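Local atomic coordinates of 4-aminobutyrate transaminase (Acinetobacter baumannii, PDB entry 6WOP), a protein that catalyses the pyridoxal-phosphate-dependent transfer of the amino group from 4-aminobutyrate to 2-oxoglutarate, as a class-III aminotransferase. Residues 227-241 with 253-267. Residues are numbered along the deposited sequence; the frame is centred on the assembly and turned at random.
Sequences RAICDKHGILLVADE and FAMNHYETKADLITM
Arg227 lays CB, CG and CD along the methyl of Thr260, CB to CG2 3.4 Å, and its bends at chi2 and chi3 bring the guanidinium edge to Asp263. NH1 and NH2 both grip OD2, NH2 on the syn lone pair and NH1 from above the carboxylate plane, the two flat groups standing 85° apart. Arg227 NH1 also donates to Lys261 O at 2.8 Å, and Asp231, one turn on in the same helix, adds a salt bridge whose hydrogen bonds are weak. The anti lone pair of Asp263 OD2 takes a nearly straight bond from Leu237 N (2.8 Å, 174°), while OD1 forms a salt bridge with Arg283.

Beyond this, strands 236-240 and 264-267 run side by side and parallel in the mixed central sheet of the fold-type I aminotransferase. Ala239 N bonds Leu264 O and Ala239 O receives Thr266 N. Ala239 CB packs against Met255 CG at 3.5 Å; on the face toward helix 112-127, Thr266 OG1 donates to Asp240 OD1 (2.8 Å). Asp240 OD2 meets His140.

At the far end Glu241, bent at chi2 (-127°), ties strand 236-240 to the 3-10 turn 254-257: OE1 takes Ala254 N at 2.8 Å, OE2 takes Met255 N at 2.9 Å, and Ser244 also bonds OE1. Two arginines and a backbone N-H on Asp263 would probably favour its carboxylate form, which ties the lead-in to strand 264-267 to helix 220-233 and Leu237.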
# COMPACT_ATOMS: atom_id res chain seq x y z
N ARG A 227 -26.80 2.17 -7.71
CA ARG A 227 -26.77 3.49 -8.32
C ARG A 227 -27.14 4.58 -7.30
O ARG A 227 -26.48 5.63 -7.22
CB ARG A 227 -27.76 3.49 -9.51
CG ARG A 227 -27.92 4.84 -10.29
CD ARG A 227 -26.69 5.09 -11.18
NE ARG A 227 -25.68 5.91 -10.49
CZ ARG A 227 -24.50 6.22 -11.04
NH1 ARG A 227 -24.15 5.76 -12.27
NH2 ARG A 227 -23.66 6.98 -10.37
N ALA A 228 -28.17 4.35 -6.51
CA ALA A 228 -28.56 5.36 -5.53
C ALA A 228 -27.46 5.57 -4.48
O ALA A 228 -27.21 6.71 -4.05
CB ALA A 228 -29.89 4.97 -4.86
N ILE A 229 -26.76 4.51 -4.07
CA ILE A 229 -25.65 4.66 -3.11
C ILE A 229 -24.51 5.46 -3.74
O ILE A 229 -23.97 6.39 -3.11
CB ILE A 229 -25.17 3.29 -2.63
CG1 ILE A 229 -26.18 2.67 -1.66
CG2 ILE A 229 -23.73 3.35 -2.03
CD1 ILE A 229 -25.98 1.17 -1.46
N CYS A 230 -24.12 5.10 -4.97
CA CYS A 230 -23.10 5.91 -5.65
C CYS A 230 -23.51 7.37 -5.78
O CYS A 230 -22.71 8.28 -5.51
CB CYS A 230 -22.79 5.33 -7.03
SG CYS A 230 -21.81 3.80 -6.89
N ASP A 231 -24.76 7.67 -6.16
CA ASP A 231 -25.16 9.07 -6.35
C ASP A 231 -25.10 9.82 -5.03
O ASP A 231 -24.66 10.98 -4.98
CB ASP A 231 -26.58 9.19 -6.90
CG ASP A 231 -26.73 8.60 -8.32
OD1 ASP A 231 -25.73 8.32 -9.03
OD2 ASP A 231 -27.89 8.39 -8.71
N LYS A 232 -25.51 9.17 -4.00
CA LYS A 232 -25.53 9.74 -2.69
C LYS A 232 -24.14 10.11 -2.19
O LYS A 232 -23.96 11.08 -1.52
CB LYS A 232 -26.16 8.74 -1.78
CG LYS A 232 -26.28 9.09 -0.35
CD LYS A 232 -26.72 7.86 0.39
CE LYS A 232 -26.95 8.16 1.85
NZ LYS A 232 -27.71 7.08 2.52
N HIS A 233 -23.16 9.30 -2.54
CA HIS A 233 -21.79 9.50 -2.06
C HIS A 233 -20.82 10.06 -3.10
O HIS A 233 -19.62 10.17 -2.80
CB HIS A 233 -21.24 8.18 -1.52
CG HIS A 233 -21.99 7.69 -0.32
ND1 HIS A 233 -22.18 8.47 0.81
CD2 HIS A 233 -22.58 6.50 -0.05
CE1 HIS A 233 -22.87 7.78 1.71
NE2 HIS A 233 -23.12 6.58 1.22
N GLY A 234 -21.28 10.40 -4.31
CA GLY A 234 -20.36 10.90 -5.31
C GLY A 234 -19.42 9.85 -5.84
O GLY A 234 -18.37 10.20 -6.38
N ILE A 235 -19.75 8.57 -5.71
CA ILE A 235 -18.91 7.48 -6.20
C ILE A 235 -19.29 7.20 -7.67
O ILE A 235 -20.48 7.25 -8.00
CB ILE A 235 -19.11 6.23 -5.33
CG1 ILE A 235 -18.73 6.52 -3.85
CG2 ILE A 235 -18.32 5.02 -5.92
CD1 ILE A 235 -19.26 5.50 -2.91
N LEU A 236 -18.32 6.83 -8.53
CA LEU A 236 -18.69 6.38 -9.88
C LEU A 236 -19.09 4.91 -9.97
O LEU A 236 -18.50 4.04 -9.33
CB LEU A 236 -17.54 6.59 -10.87
CG LEU A 236 -17.23 8.09 -10.98
CD1 LEU A 236 -15.92 8.26 -11.75
CD2 LEU A 236 -18.37 8.97 -11.65
N LEU A 237 -20.03 4.60 -10.88
CA LEU A 237 -20.43 3.22 -11.10
C LEU A 237 -19.81 2.77 -12.41
O LEU A 237 -20.03 3.42 -13.43
CB LEU A 237 -21.95 3.10 -11.14
CG LEU A 237 -22.52 1.68 -11.39
CD1 LEU A 237 -22.09 0.73 -10.32
CD2 LEU A 237 -24.10 1.75 -11.41
N VAL A 238 -19.03 1.69 -12.39
CA VAL A 238 -18.36 1.19 -13.60
C VAL A 238 -18.93 -0.17 -13.95
O VAL A 238 -18.89 -1.09 -13.13
CB VAL A 238 -16.85 1.06 -13.37
CG1 VAL A 238 -16.15 0.57 -14.69
CG2 VAL A 238 -16.30 2.44 -12.92
N ALA A 239 -19.41 -0.34 -15.17
CA ALA A 239 -19.87 -1.64 -15.67
C ALA A 239 -18.75 -2.27 -16.46
O ALA A 239 -18.32 -1.70 -17.46
CB ALA A 239 -21.09 -1.46 -16.59
N ASP A 240 -18.25 -3.43 -16.03
CA ASP A 240 -17.19 -4.12 -16.79
C ASP A 240 -17.86 -5.08 -17.76
O ASP A 240 -18.35 -6.14 -17.37
CB ASP A 240 -16.24 -4.85 -15.84
CG ASP A 240 -15.12 -5.61 -16.58
OD1 ASP A 240 -15.00 -5.52 -17.83
OD2 ASP A 240 -14.37 -6.30 -15.90
N GLU A 241 -17.92 -4.68 -19.04
CA GLU A 241 -18.50 -5.49 -20.10
C GLU A 241 -17.44 -6.09 -21.02
O GLU A 241 -17.70 -6.36 -22.20
CB GLU A 241 -19.47 -4.63 -20.91
CG GLU A 241 -20.63 -4.17 -20.05
CD GLU A 241 -21.95 -4.49 -20.65
OE1 GLU A 241 -22.11 -5.52 -21.34
OE2 GLU A 241 -22.87 -3.67 -20.39
N PHE A 253 -24.96 -4.15 -25.30
CA PHE A 253 -24.34 -4.18 -23.97
C PHE A 253 -25.30 -4.85 -22.99
O PHE A 253 -26.51 -4.61 -23.05
CB PHE A 253 -24.07 -2.78 -23.45
CG PHE A 253 -22.96 -2.07 -24.22
CD1 PHE A 253 -21.65 -2.31 -23.92
CD2 PHE A 253 -23.28 -1.21 -25.26
CE1 PHE A 253 -20.63 -1.70 -24.67
CE2 PHE A 253 -22.26 -0.58 -25.99
CZ PHE A 253 -20.95 -0.83 -25.68
N ALA A 254 -24.78 -5.63 -22.05
CA ALA A 254 -25.69 -6.16 -21.02
C ALA A 254 -26.40 -5.03 -20.29
O ALA A 254 -27.54 -5.18 -19.88
CB ALA A 254 -24.88 -7.01 -20.04
N MET A 255 -25.73 -3.89 -20.12
CA MET A 255 -26.35 -2.77 -19.40
C MET A 255 -27.55 -2.25 -20.16
O MET A 255 -28.41 -1.57 -19.58
CB MET A 255 -25.31 -1.65 -19.22
CG MET A 255 -24.22 -1.91 -18.18
SD MET A 255 -24.93 -2.24 -16.55
CE MET A 255 -25.74 -0.66 -16.24
N ASN A 256 -27.68 -2.60 -21.45
CA ASN A 256 -28.88 -2.17 -22.18
C ASN A 256 -30.14 -2.82 -21.69
O ASN A 256 -31.22 -2.35 -22.03
CB ASN A 256 -28.77 -2.46 -23.68
CG ASN A 256 -27.87 -1.46 -24.39
OD1 ASN A 256 -26.97 -1.82 -25.14
ND2 ASN A 256 -28.19 -0.18 -24.22
N HIS A 257 -30.04 -3.90 -20.92
CA HIS A 257 -31.23 -4.51 -20.32
C HIS A 257 -31.75 -3.76 -19.10
O HIS A 257 -32.78 -4.16 -18.56
CB HIS A 257 -30.95 -5.95 -19.90
CG HIS A 257 -30.50 -6.85 -21.02
ND1 HIS A 257 -31.35 -7.73 -21.66
CD2 HIS A 257 -29.29 -7.01 -21.59
CE1 HIS A 257 -30.68 -8.38 -22.60
NE2 HIS A 257 -29.41 -7.99 -22.55
N TYR A 258 -31.07 -2.71 -18.66
CA TYR A 258 -31.35 -2.10 -17.37
C TYR A 258 -31.64 -0.62 -17.54
O TYR A 258 -31.11 0.03 -18.44
CB TYR A 258 -30.17 -2.31 -16.41
CG TYR A 258 -29.87 -3.78 -16.15
CD1 TYR A 258 -30.49 -4.48 -15.08
CD2 TYR A 258 -28.98 -4.47 -16.93
CE1 TYR A 258 -30.21 -5.82 -14.86
CE2 TYR A 258 -28.69 -5.78 -16.69
CZ TYR A 258 -29.32 -6.46 -15.69
OH TYR A 258 -29.05 -7.78 -15.49
N GLU A 259 -32.50 -0.11 -16.66
CA GLU A 259 -32.81 1.31 -16.56
C GLU A 259 -31.62 2.07 -16.01
O GLU A 259 -31.38 3.23 -16.38
CB GLU A 259 -34.01 1.52 -15.62
CG GLU A 259 -35.36 1.23 -16.25
CD GLU A 259 -36.48 1.82 -15.40
OE1 GLU A 259 -36.19 2.60 -14.44
OE2 GLU A 259 -37.66 1.50 -15.71
N THR A 260 -30.96 1.48 -15.03
CA THR A 260 -29.83 2.12 -14.39
C THR A 260 -28.70 2.28 -15.38
O THR A 260 -28.36 1.33 -16.10
CB THR A 260 -29.36 1.27 -13.20
OG1 THR A 260 -30.45 1.02 -12.29
CG2 THR A 260 -28.16 1.93 -12.49
N LYS A 261 -28.05 3.45 -15.36
CA LYS A 261 -26.89 3.68 -16.20
C LYS A 261 -25.60 3.81 -15.39
O LYS A 261 -25.56 4.48 -14.34
CB LYS A 261 -27.08 4.95 -17.02
CG LYS A 261 -28.08 4.81 -18.16
CD LYS A 261 -28.09 6.09 -18.96
CE LYS A 261 -29.49 6.39 -19.46
NZ LYS A 261 -30.10 5.14 -19.93
N ALA A 262 -24.54 3.22 -15.91
CA ALA A 262 -23.19 3.35 -15.37
C ALA A 262 -22.54 4.63 -15.87
O ALA A 262 -22.91 5.16 -16.93
CB ALA A 262 -22.35 2.15 -15.83
N ASP A 263 -21.55 5.13 -15.11
CA ASP A 263 -20.84 6.31 -15.53
C ASP A 263 -19.76 5.99 -16.55
O ASP A 263 -19.41 6.85 -17.36
CB ASP A 263 -20.15 6.96 -14.31
CG ASP A 263 -21.14 7.40 -13.27
OD1 ASP A 263 -21.74 8.48 -13.49
OD2 ASP A 263 -21.32 6.69 -12.24
N LEU A 264 -19.17 4.79 -16.43
CA LEU A 264 -18.10 4.26 -17.28
C LEU A 264 -18.41 2.82 -17.66
O LEU A 264 -18.92 2.04 -16.84
CB LEU A 264 -16.74 4.30 -16.55
CG LEU A 264 -16.29 5.69 -16.13
CD1 LEU A 264 -15.19 5.68 -15.05
CD2 LEU A 264 -15.69 6.39 -17.41
N ILE A 265 -18.07 2.44 -18.90
CA ILE A 265 -18.25 1.05 -19.34
C ILE A 265 -16.96 0.58 -19.98
O ILE A 265 -16.39 1.28 -20.83
CB ILE A 265 -19.42 0.91 -20.33
CG1 ILE A 265 -20.72 1.35 -19.67
CG2 ILE A 265 -19.52 -0.52 -20.81
CD1 ILE A 265 -21.92 1.42 -20.64
N THR A 266 -16.51 -0.64 -19.63
CA THR A 266 -15.31 -1.14 -20.28
C THR A 266 -15.68 -2.17 -21.33
O THR A 266 -16.69 -2.88 -21.19
CB THR A 266 -14.35 -1.77 -19.26
OG1 THR A 266 -15.01 -2.82 -18.54
CG2 THR A 266 -13.87 -0.72 -18.26
N MET A 267 -14.83 -2.30 -22.35
CA MET A 267 -15.08 -3.19 -23.49
C MET A 267 -13.78 -3.84 -23.91
O MET A 267 -12.73 -3.20 -23.88
CB MET A 267 -15.59 -2.41 -24.74
CG MET A 267 -16.80 -1.54 -24.46
SD MET A 267 -17.02 -0.34 -25.78
CE MET A 267 -15.79 0.94 -25.38